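Local coordinates for uncharacterized protein (PDB 4W9R) that is of unknown function but, as a putative esterase of the alpha/beta-hydrolase clan, probably hydrolyses ester bonds, at residues B[263-266]-B[267-271]. Residues are numbered along the deposited sequence; the frame is centred on the assembly and turned at random.
Sequences YNTI and YKQLG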
# COMPACT_ATOMS: atom_id res chain seq x y z
N TYR B 263 -19.49 18.07 -8.37
CA TYR B 263 -19.93 17.82 -7.00
C TYR B 263 -21.25 17.06 -6.95
O TYR B 263 -21.55 16.40 -5.96
CB TYR B 263 -20.03 19.15 -6.24
CG TYR B 263 -18.68 19.61 -5.72
CD1 TYR B 263 -17.75 20.19 -6.57
CD2 TYR B 263 -18.33 19.44 -4.39
CE1 TYR B 263 -16.52 20.61 -6.11
CE2 TYR B 263 -17.10 19.85 -3.91
CZ TYR B 263 -16.20 20.43 -4.78
OH TYR B 263 -14.97 20.84 -4.31
N ASN B 264 -22.03 17.16 -8.03
CA ASN B 264 -23.22 16.33 -8.16
C ASN B 264 -22.84 14.88 -8.40
O ASN B 264 -23.44 13.96 -7.84
CB ASN B 264 -24.12 16.84 -9.29
CG ASN B 264 -24.87 18.10 -8.92
OD1 ASN B 264 -25.09 18.38 -7.74
ND2 ASN B 264 -25.28 18.86 -9.92
N THR B 265 -21.83 14.68 -9.25
CA THR B 265 -21.32 13.35 -9.55
C THR B 265 -20.72 12.71 -8.30
O THR B 265 -20.86 11.50 -8.07
CB THR B 265 -20.26 13.39 -10.67
OG1 THR B 265 -20.84 13.96 -11.85
CG2 THR B 265 -19.76 11.99 -10.98
N ILE B 266 -20.06 13.53 -7.48
CA ILE B 266 -19.52 13.07 -6.21
C ILE B 266 -20.64 12.51 -5.33
O ILE B 266 -20.50 11.43 -4.75
CB ILE B 266 -18.79 14.20 -5.46
CG1 ILE B 266 -17.51 14.59 -6.20
CG2 ILE B 266 -18.44 13.77 -4.04
CD1 ILE B 266 -16.75 15.73 -5.54
N TYR B 267 -21.75 13.23 -5.25
CA TYR B 267 -22.88 12.78 -4.44
C TYR B 267 -23.53 11.53 -5.01
O TYR B 267 -23.98 10.66 -4.26
CB TYR B 267 -23.92 13.89 -4.30
CG TYR B 267 -25.14 13.46 -3.51
CD1 TYR B 267 -25.07 13.31 -2.13
CD2 TYR B 267 -26.35 13.21 -4.14
CE1 TYR B 267 -26.18 12.92 -1.40
CE2 TYR B 267 -27.46 12.81 -3.42
CZ TYR B 267 -27.37 12.67 -2.05
OH TYR B 267 -28.47 12.28 -1.32
N LYS B 268 -23.59 11.44 -6.33
CA LYS B 268 -24.22 10.29 -6.98
C LYS B 268 -23.40 9.01 -6.79
O LYS B 268 -23.94 7.98 -6.40
CB LYS B 268 -24.42 10.57 -8.48
CG LYS B 268 -25.22 9.49 -9.20
CD LYS B 268 -25.56 9.91 -10.62
CE LYS B 268 -26.47 8.89 -11.29
NZ LYS B 268 -26.88 9.31 -12.65
N GLN B 269 -22.11 9.09 -7.07
CA GLN B 269 -21.23 7.93 -6.95
C GLN B 269 -20.83 7.60 -5.51
O GLN B 269 -20.91 6.45 -5.09
CB GLN B 269 -19.97 8.13 -7.79
CG GLN B 269 -20.23 8.47 -9.25
CD GLN B 269 -18.95 8.52 -10.07
OE1 GLN B 269 -17.85 8.39 -9.53
NE2 GLN B 269 -19.10 8.70 -11.37
N LEU B 270 -20.40 8.62 -4.77
CA LEU B 270 -19.85 8.40 -3.43
C LEU B 270 -20.88 8.53 -2.31
O LEU B 270 -20.60 8.20 -1.16
CB LEU B 270 -18.69 9.37 -3.17
CG LEU B 270 -17.29 8.96 -3.64
CD1 LEU B 270 -17.26 8.58 -5.12
CD2 LEU B 270 -16.31 10.08 -3.36
N GLY B 271 -22.08 9.00 -2.65
CA GLY B 271 -23.15 9.14 -1.67
C GLY B 271 -22.93 10.18 -0.59
O GLY B 271 -23.65 10.20 0.41
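Gln269 N donates to Thr265 O at 2.9 Å with an N-H...O angle of 173°, the straightest of four successive i to i+4 backbone bonds in the last turns of helix 255-270. Leu270 N to Ile266 O is shorter, 2.8 Å, but more bent, and Lys268 N likewise reaches Asn264 O. Tyr267 N meets Tyr263 O at 3.3 Å, with the donor 42° out of the carbonyl plane. Beyond these, Gly271 N makes a weak bond to Tyr267 O, and Gly271 takes positive phi, which a residue without a side chain adopts most readily, as the chain leaves the helix.

Among the side chains, Thr265 and Gln269 run side by side. A chi1 of -59° sets Thr265 OG1 beside the backbone N, where it bonds to Asn261 O, and leaves CG2 on the side of the carbonyl, facing the Gln269 amide and meeting NE2 at 3.4 Å. The aliphatic part of Gln269 also lies against the helix, its CG 3.3 Å from Thr265 O. Replacing Gln269 with a glycine would probably leave that methyl without its neighbour. On the buried side, Ile266 CG2 packs loosely on Leu270 CD2 at 4.3 Å, while Ile266 CD1 sits over one face of the Tyr263 ring, displaced toward its rim; the Tyr263 hydroxyl bonds to Asp280 and Ile277 N. The chemistry is thus that of an amphipathic helix end: the N-H groups of Tyr267 to Leu270 are satisfied by carbonyls one turn back, Lys268 O, near the terminus, takes its partner from Asn169 ND2, and apolar side chains gather on one flank.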